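PDB 5I62: potential RNA-dependent RNA polymerase from Human picobirnavirus, which catalyses template-directed RNA synthesis from ribonucleoside triphosphates, probably in both transcription and replication of the double-stranded RNA genome. Local coordinates for residues V414-L426 with I450-F463. Residues are numbered along the deposited sequence; the frame is centred on the assembly and turned at random.
Sequences VGVYSTMRALGRL and IIENVKYHPLKEEF
Val414 lies over one face of the Tyr456 ring, its CB 3.7 Å from the ring centroid, a CH-pi contact. Lys455 CG covers the opposite face. No direct hydrogen bond joins 414-426 to 450-463; one water does so instead. It donates to Gly415 O and Asn453 O and accepts from Tyr456 N and, at longer range, Tyr417 N, so four backbone groups are satisfied at once. Val416 CG1 packs against His457 CD2. Asn453 CB lies over one face of the Tyr417 ring, 3.6 Å from its centroid, a CH-pi contact; the two side chains point the same way and the amide stacks at 27° to the ring. Tyr417 O meets the edge of the imidazole, in its plane, 3.3 Å from His457 CD2. On the other side of CG, His457 ND1 accepts from Leu459 N at 3.0 Å, nearly in the ring plane, which helps set the ring's rotation. Thr419 wedges between two rings. Its methyl CG2 stands over the His457 face, 3.5 Å from the centroid, while its CB faces Phe463. Thr419 OG1 sits between the backbone N and the carbonyl carbon (chi1 57°), where it bonds to Glu69 and Trp51; Glu69 also binds Ser418 OG and His457 NE2. Ala422 CB touches Phe463 CZ, and Leu423 CG meets that ring's edge. Leu426 CD2 comes 3.9 Å from Ile450 CD1 as the side chains slide past each other in opposite directions. Weakly bonded strand 416-417, its Val416 backbone hydrogen-bonded to Trp402 at the edge of a three-stranded antiparallel sheet, leads into helix 419-427, which packs within the polymerase fold on helices 441-451 and 460-469. Helices 44-55 and 63-73 flank it.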
ATOM      1  N   VAL A 414      14.046  11.885 -11.645  1.00 19.57           N
ATOM      2  CA  VAL A 414      13.996  10.548 -11.056  1.00 19.89           C
ATOM      3  C   VAL A 414      13.770  10.617  -9.543  1.00 20.67           C
ATOM      4  O   VAL A 414      14.182  11.564  -8.870  1.00 20.28           O
ATOM      5  CB  VAL A 414      15.281   9.762 -11.375  1.00 21.08           C
ATOM      6  CG1 VAL A 414      15.385   9.485 -12.864  1.00 21.96           C
ATOM      7  CG2 VAL A 414      16.506  10.535 -10.900  1.00 24.29           C
ATOM      8  N   GLY A 415      13.124   9.581  -9.004  1.00 22.75           N
ATOM      9  CA  GLY A 415      12.787   9.565  -7.591  1.00 18.91           C
ATOM     10  C   GLY A 415      13.929   9.027  -6.740  1.00 19.57           C
ATOM     11  O   GLY A 415      14.472   7.957  -7.014  1.00 19.61           O
ATOM     12  N   VAL A 416      14.295   9.773  -5.708  1.00 18.85           N
ATOM     13  CA  VAL A 416      15.392   9.408  -4.831  1.00 17.62           C
ATOM     14  C   VAL A 416      14.803   8.828  -3.550  1.00 16.72           C
ATOM     15  O   VAL A 416      14.071   9.509  -2.825  1.00 16.06           O
ATOM     16  CB  VAL A 416      16.304  10.610  -4.532  1.00 18.97           C
ATOM     17  CG1 VAL A 416      17.423  10.184  -3.563  1.00 18.95           C
ATOM     18  CG2 VAL A 416      16.885  11.184  -5.836  1.00 18.21           C
ATOM     19  N   TYR A 417      15.130   7.578  -3.273  1.00 17.72           N
ATOM     20  CA  TYR A 417      14.725   6.936  -2.037  1.00 16.50           C
ATOM     21  C   TYR A 417      15.732   7.274  -0.941  1.00 19.49           C
ATOM     22  O   TYR A 417      16.920   7.462  -1.203  1.00 20.14           O
ATOM     23  CB  TYR A 417      14.626   5.433  -2.258  1.00 18.57           C
ATOM     24  CG  TYR A 417      13.895   4.651  -1.194  1.00 20.51           C
ATOM     25  CD1 TYR A 417      12.523   4.452  -1.273  1.00 18.56           C
ATOM     26  CD2 TYR A 417      14.587   4.071  -0.146  1.00 20.60           C
ATOM     27  CE1 TYR A 417      11.847   3.705  -0.305  1.00 23.04           C
ATOM     28  CE2 TYR A 417      13.936   3.326   0.820  1.00 22.65           C
ATOM     29  CZ  TYR A 417      12.567   3.143   0.736  1.00 24.48           C
ATOM     30  OH  TYR A 417      11.935   2.409   1.701  1.00 23.74           O
ATOM     31  N   SER A 418      15.244   7.381   0.291  1.00 18.93           N
ATOM     32  CA  SER A 418      16.117   7.717   1.408  1.00 19.80           C
ATOM     33  C   SER A 418      17.078   6.571   1.709  1.00 19.92           C
ATOM     34  O   SER A 418      16.639   5.453   1.993  1.00 16.74           O
ATOM     35  CB  SER A 418      15.285   8.024   2.648  1.00 19.91           C
ATOM     36  OG  SER A 418      16.111   8.085   3.793  1.00 20.57           O
ATOM     37  N   THR A 419      18.384   6.850   1.680  1.00 18.10           N
ATOM     38  CA  THR A 419      19.339   5.843   2.140  1.00 18.98           C
ATOM     39  C   THR A 419      19.168   5.563   3.627  1.00 19.65           C
ATOM     40  O   THR A 419      19.422   4.440   4.086  1.00 20.73           O
ATOM     41  CB  THR A 419      20.778   6.275   1.856  1.00 22.44           C
ATOM     42  OG1 THR A 419      21.045   7.546   2.483  1.00 23.41           O
ATOM     43  CG2 THR A 419      21.018   6.376   0.354  1.00 22.15           C
ATOM     44  N   MET A 420      18.760   6.570   4.403  1.00 20.51           N
ATOM     45  CA  MET A 420      18.557   6.343   5.834  1.00 19.59           C
ATOM     46  C   MET A 420      17.407   5.373   6.067  1.00 18.94           C
ATOM     47  O   MET A 420      17.516   4.440   6.874  1.00 18.93           O
ATOM     48  CB  MET A 420      18.316   7.659   6.581  1.00 19.15           C
ATOM     49  CG  MET A 420      19.534   8.601   6.627  1.00 24.57           C
ATOM     50  SD  MET A 420      20.990   7.883   7.441  1.00 27.36           S
ATOM     51  CE  MET A 420      20.307   7.336   8.969  1.00 29.70           C
ATOM     52  N   ARG A 421      16.298   5.574   5.362  1.00 17.42           N
ATOM     53  CA  ARG A 421      15.199   4.617   5.443  1.00 19.30           C
ATOM     54  C   ARG A 421      15.644   3.231   4.996  1.00 19.14           C
ATOM     55  O   ARG A 421      15.284   2.222   5.623  1.00 18.51           O
ATOM     56  CB  ARG A 421      14.014   5.089   4.611  1.00 18.02           C
ATOM     57  CG  ARG A 421      12.783   4.184   4.725  1.00 21.32           C
ATOM     58  CD  ARG A 421      11.584   4.900   4.142  1.00 24.89           C
ATOM     59  NE  ARG A 421      10.308   4.207   4.300  1.00 27.90           N
ATOM     60  CZ  ARG A 421       9.557   4.232   5.399  1.00 32.27           C
ATOM     61  NH1 ARG A 421       9.965   4.883   6.492  1.00 26.39           N
ATOM     62  NH2 ARG A 421       8.395   3.592   5.411  1.00 31.55           N
ATOM     63  N   ALA A 422      16.433   3.163   3.918  1.00 18.47           N
ATOM     64  CA  ALA A 422      16.945   1.879   3.450  1.00 19.01           C
ATOM     65  C   ALA A 422      17.756   1.185   4.537  1.00 18.29           C
ATOM     66  O   ALA A 422      17.574  -0.010   4.795  1.00 18.38           O
ATOM     67  CB  ALA A 422      17.782   2.069   2.184  1.00 18.92           C
ATOM     68  N   LEU A 423      18.662   1.924   5.189  1.00 19.51           N
ATOM     69  CA  LEU A 423      19.507   1.327   6.225  1.00 20.11           C
ATOM     70  C   LEU A 423      18.677   0.753   7.364  1.00 21.12           C
ATOM     71  O   LEU A 423      18.974  -0.335   7.870  1.00 19.25           O
ATOM     72  CB  LEU A 423      20.488   2.354   6.769  1.00 21.27           C
ATOM     73  CG  LEU A 423      21.692   2.662   5.901  1.00 21.86           C
ATOM     74  CD1 LEU A 423      22.516   3.752   6.565  1.00 25.19           C
ATOM     75  CD2 LEU A 423      22.520   1.378   5.745  1.00 25.17           C
ATOM     76  N   GLY A 424      17.653   1.487   7.806  1.00 18.14           N
ATOM     77  CA  GLY A 424      16.788   0.967   8.855  1.00 22.81           C
ATOM     78  C   GLY A 424      16.140  -0.349   8.463  1.00 20.73           C
ATOM     79  O   GLY A 424      16.043  -1.277   9.270  1.00 21.17           O
ATOM     80  N   ARG A 425      15.699  -0.454   7.203  1.00 19.57           N
ATOM     81  CA  ARG A 425      15.059  -1.681   6.741  1.00 20.08           C
ATOM     82  C   ARG A 425      16.064  -2.811   6.563  1.00 19.80           C
ATOM     83  O   ARG A 425      15.723  -3.980   6.761  1.00 21.36           O
ATOM     84  CB  ARG A 425      14.317  -1.425   5.441  1.00 20.67           C
ATOM     85  CG  ARG A 425      13.208  -0.434   5.629  1.00 29.40           C
ATOM     86  CD  ARG A 425      12.172  -0.512   4.549  1.00 31.90           C
ATOM     87  NE  ARG A 425      10.996   0.218   4.996  1.00 36.75           N
ATOM     88  CZ  ARG A 425       9.757  -0.065   4.622  1.00 42.03           C
ATOM     89  NH1 ARG A 425       9.535  -1.071   3.780  1.00 42.89           N
ATOM     90  NH2 ARG A 425       8.746   0.653   5.088  1.00 41.34           N
ATOM     91  N   LEU A 426      17.291  -2.490   6.151  1.00 18.48           N
ATOM     92  CA  LEU A 426      18.323  -3.520   6.072  1.00 18.94           C
ATOM     93  C   LEU A 426      18.641  -4.076   7.455  1.00 20.82           C
ATOM     94  O   LEU A 426      18.949  -5.268   7.605  1.00 20.34           O
ATOM     95  CB  LEU A 426      19.574  -2.946   5.417  1.00 17.54           C
ATOM     96  CG  LEU A 426      19.451  -2.621   3.930  1.00 18.71           C
ATOM     97  CD1 LEU A 426      20.702  -1.909   3.437  1.00 21.01           C
ATOM     98  CD2 LEU A 426      19.187  -3.881   3.123  1.00 19.22           C
ATOM     99  N   ILE A 450      15.529  -4.007  -0.999  1.00 22.51           N
ATOM    100  CA  ILE A 450      15.577  -2.726  -0.297  1.00 20.17           C
ATOM    101  C   ILE A 450      16.543  -1.782  -0.994  1.00 18.68           C
ATOM    102  O   ILE A 450      16.204  -0.632  -1.295  1.00 22.14           O
ATOM    103  CB  ILE A 450      15.969  -2.924   1.180  1.00 22.63           C
ATOM    104  CG1 ILE A 450      14.870  -3.677   1.939  1.00 23.73           C
ATOM    105  CG2 ILE A 450      16.269  -1.572   1.838  1.00 21.72           C
ATOM    106  CD1 ILE A 450      15.346  -4.285   3.264  1.00 22.18           C
ATOM    107  N   ILE A 451      17.763  -2.256  -1.256  1.00 17.75           N
ATOM    108  CA  ILE A 451      18.805  -1.393  -1.806  1.00 17.89           C
ATOM    109  C   ILE A 451      18.425  -0.907  -3.199  1.00 20.69           C
ATOM    110  O   ILE A 451      18.740   0.226  -3.578  1.00 20.76           O
ATOM    111  CB  ILE A 451      20.168  -2.121  -1.802  1.00 20.96           C
ATOM    112  CG1 ILE A 451      20.659  -2.313  -0.366  1.00 18.99           C
ATOM    113  CG2 ILE A 451      21.211  -1.357  -2.644  1.00 22.32           C
ATOM    114  CD1 ILE A 451      21.735  -3.413  -0.184  1.00 18.38           C
ATOM    115  N   GLU A 452      17.707  -1.734  -3.967  1.00 20.77           N
ATOM    116  CA  GLU A 452      17.332  -1.343  -5.325  1.00 23.03           C
ATOM    117  C   GLU A 452      16.582  -0.011  -5.340  1.00 23.05           C
ATOM    118  O   GLU A 452      16.666   0.739  -6.318  1.00 24.47           O
ATOM    119  CB  GLU A 452      16.502  -2.455  -5.980  1.00 25.14           C
ATOM    120  CG  GLU A 452      16.058  -2.206  -7.445  1.00 26.78           C
ATOM    121  CD  GLU A 452      17.209  -1.894  -8.410  1.00 30.54           C
ATOM    122  OE1 GLU A 452      18.394  -2.011  -8.019  1.00 29.51           O
ATOM    123  OE2 GLU A 452      16.921  -1.541  -9.584  1.00 29.84           O
ATOM    124  N   ASN A 453      15.892   0.319  -4.246  1.00 19.94           N
ATOM    125  CA  ASN A 453      15.137   1.565  -4.171  1.00 22.15           C
ATOM    126  C   ASN A 453      16.014   2.802  -4.335  1.00 19.47           C
ATOM    127  O   ASN A 453      15.535   3.823  -4.840  1.00 20.30           O
ATOM    128  CB  ASN A 453      14.383   1.629  -2.850  1.00 19.30           C
ATOM    129  CG  ASN A 453      13.279   0.619  -2.773  1.00 25.26           C
ATOM    130  OD1 ASN A 453      12.435   0.552  -3.665  1.00 30.29           O
ATOM    131  ND2 ASN A 453      13.283  -0.188  -1.726  1.00 28.39           N
ATOM    132  N   VAL A 454      17.285   2.748  -3.925  1.00 19.01           N
ATOM    133  CA  VAL A 454      18.123   3.949  -3.942  1.00 18.06           C
ATOM    134  C   VAL A 454      18.886   4.079  -5.258  1.00 18.70           C
ATOM    135  O   VAL A 454      19.886   4.795  -5.339  1.00 19.11           O
ATOM    136  CB  VAL A 454      19.082   3.984  -2.736  1.00 21.00           C
ATOM    137  CG1 VAL A 454      18.312   3.756  -1.432  1.00 20.24           C
ATOM    138  CG2 VAL A 454      20.196   2.932  -2.889  1.00 21.27           C
ATOM    139  N   LYS A 455      18.383   3.440  -6.312  1.00 20.23           N
ATOM    140  CA  LYS A 455      19.080   3.382  -7.600  1.00 22.39           C
ATOM    141  C   LYS A 455      19.279   4.743  -8.273  1.00 25.78           C
ATOM    142  O   LYS A 455      20.009   4.808  -9.266  1.00 22.47           O
ATOM    143  CB  LYS A 455      18.327   2.473  -8.558  1.00 21.85           C
ATOM    144  CG  LYS A 455      16.992   3.081  -8.984  1.00 25.06           C
ATOM    145  CD  LYS A 455      16.025   2.034  -9.497  1.00 29.12           C
ATOM    146  CE  LYS A 455      15.964   2.042 -11.007  1.00 37.04           C
ATOM    147  NZ  LYS A 455      15.111   0.941 -11.521  1.00 40.26           N
ATOM    148  N   TYR A 456      18.646   5.819  -7.793  1.00 20.60           N
ATOM    149  CA  TYR A 456      18.898   7.147  -8.347  1.00 23.29           C
ATOM    150  C   TYR A 456      19.496   8.108  -7.339  1.00 23.91           C
ATOM    151  O   TYR A 456      19.608   9.304  -7.630  1.00 25.13           O
ATOM    152  CB  TYR A 456      17.624   7.752  -8.922  1.00 25.44           C
ATOM    153  CG  TYR A 456      17.079   6.993 -10.092  1.00 21.92           C
ATOM    154  CD1 TYR A 456      17.811   6.884 -11.269  1.00 27.38           C
ATOM    155  CD2 TYR A 456      15.828   6.408 -10.035  1.00 26.12           C
ATOM    156  CE1 TYR A 456      17.320   6.196 -12.350  1.00 28.25           C
ATOM    157  CE2 TYR A 456      15.322   5.729 -11.114  1.00 29.77           C
ATOM    158  CZ  TYR A 456      16.068   5.628 -12.268  1.00 32.21           C
ATOM    159  OH  TYR A 456      15.568   4.944 -13.347  1.00 44.54           O
ATOM    160  N   HIS A 457      19.849   7.626  -6.155  1.00 20.63           N
ATOM    161  CA  HIS A 457      20.424   8.486  -5.142  1.00 20.15           C
ATOM    162  C   HIS A 457      21.790   8.966  -5.613  1.00 21.61           C
ATOM    163  O   HIS A 457      22.541   8.196  -6.220  1.00 22.40           O
ATOM    164  CB  HIS A 457      20.545   7.708  -3.830  1.00 22.23           C
ATOM    165  CG  HIS A 457      20.756   8.546  -2.607  1.00 23.53           C
ATOM    166  ND1 HIS A 457      21.969   9.115  -2.292  1.00 23.15           N
ATOM    167  CD2 HIS A 457      19.915   8.873  -1.597  1.00 20.68           C
ATOM    168  CE1 HIS A 457      21.863   9.769  -1.149  1.00 22.74           C
ATOM    169  NE2 HIS A 457      20.626   9.635  -0.706  1.00 20.96           N
ATOM    170  N   PRO A 458      22.147  10.219  -5.354  1.00 22.51           N
ATOM    171  CA  PRO A 458      23.473  10.702  -5.775  1.00 25.29           C
ATOM    172  C   PRO A 458      24.626   9.886  -5.207  1.00 30.30           C
ATOM    173  O   PRO A 458      25.684   9.808  -5.841  1.00 28.14           O
ATOM    174  CB  PRO A 458      23.498  12.152  -5.266  1.00 26.46           C
ATOM    175  CG  PRO A 458      22.464  12.208  -4.181  1.00 27.82           C
ATOM    176  CD  PRO A 458      21.377  11.246  -4.630  1.00 24.11           C
ATOM    177  N   LEU A 459      24.444   9.257  -4.042  1.00 28.05           N
ATOM    178  CA  LEU A 459      25.505   8.515  -3.364  1.00 24.38           C
ATOM    179  C   LEU A 459      25.276   7.009  -3.404  1.00 24.54           C
ATOM    180  O   LEU A 459      25.729   6.284  -2.517  1.00 24.36           O
ATOM    181  CB  LEU A 459      25.640   8.977  -1.918  1.00 25.68           C
ATOM    182  CG  LEU A 459      26.089  10.420  -1.706  1.00 29.28           C
ATOM    183  CD1 LEU A 459      26.167  10.701  -0.218  1.00 26.06           C
ATOM    184  CD2 LEU A 459      27.425  10.674  -2.380  1.00 33.89           C
ATOM    185  N   LYS A 460      24.580   6.520  -4.429  1.00 23.91           N
ATOM    186  CA  LYS A 460      24.186   5.118  -4.427  1.00 23.99           C
ATOM    187  C   LYS A 460      25.398   4.194  -4.468  1.00 27.06           C
ATOM    188  O   LYS A 460      25.368   3.103  -3.889  1.00 21.65           O
ATOM    189  CB  LYS A 460      23.258   4.833  -5.591  1.00 21.52           C
ATOM    190  CG  LYS A 460      23.884   5.127  -6.926  1.00 27.20           C
ATOM    191  CD  LYS A 460      22.883   4.912  -8.025  1.00 30.02           C
ATOM    192  CE  LYS A 460      23.459   5.320  -9.369  1.00 35.34           C
ATOM    193  NZ  LYS A 460      22.838   4.532 -10.457  1.00 36.33           N
ATOM    194  N   GLU A 461      26.473   4.604  -5.152  1.00 27.54           N
ATOM    195  CA  GLU A 461      27.641   3.728  -5.246  1.00 28.39           C
ATOM    196  C   GLU A 461      28.361   3.634  -3.912  1.00 28.01           C
ATOM    197  O   GLU A 461      28.795   2.547  -3.509  1.00 28.70           O
ATOM    198  CB  GLU A 461      28.606   4.216  -6.330  1.00 34.27           C
ATOM    199  CG  GLU A 461      28.016   4.272  -7.721  1.00 31.86           C
ATOM    200  CD  GLU A 461      27.713   2.888  -8.303  1.00 40.85           C
ATOM    201  OE1 GLU A 461      28.068   1.855  -7.681  1.00 37.56           O
ATOM    202  OE2 GLU A 461      27.095   2.834  -9.391  1.00 46.25           O
ATOM    203  N   GLU A 462      28.528   4.773  -3.229  1.00 26.12           N
ATOM    204  CA  GLU A 462      29.074   4.752  -1.881  1.00 30.01           C
ATOM    205  C   GLU A 462      28.162   3.970  -0.952  1.00 29.49           C
ATOM    206  O   GLU A 462      28.632   3.195  -0.109  1.00 26.47           O
ATOM    207  CB  GLU A 462      29.268   6.172  -1.357  1.00 27.03           C
ATOM    208  CG  GLU A 462      30.330   6.981  -2.097  1.00 35.74           C
ATOM    209  CD  GLU A 462      29.817   7.634  -3.380  1.00 38.97           C
ATOM    210  OE1 GLU A 462      28.702   7.299  -3.849  1.00 37.41           O
ATOM    211  OE2 GLU A 462      30.538   8.494  -3.932  1.00 51.54           O
ATOM    212  N   PHE A 463      26.850   4.153  -1.107  1.00 24.92           N
ATOM    213  CA  PHE A 463      25.907   3.446  -0.259  1.00 21.38           C
ATOM    214  C   PHE A 463      26.031   1.939  -0.447  1.00 22.29           C
ATOM    215  O   PHE A 463      26.014   1.185   0.533  1.00 21.21           O
ATOM    216  CB  PHE A 463      24.486   3.911  -0.545  1.00 21.83           C
ATOM    217  CG  PHE A 463      23.478   3.327   0.389  1.00 20.53           C
ATOM    218  CD1 PHE A 463      23.459   3.717   1.721  1.00 22.91           C
ATOM    219  CD2 PHE A 463      22.571   2.370  -0.049  1.00 17.67           C
ATOM    220  CE1 PHE A 463      22.536   3.183   2.603  1.00 21.28           C
ATOM    221  CE2 PHE A 463      21.636   1.829   0.829  1.00 20.77           C
ATOM    222  CZ  PHE A 463      21.622   2.240   2.160  1.00 21.70           C
TER
HETATM  223  O   HOH W   1      16.431   6.148  -5.918  1.00 18.81           O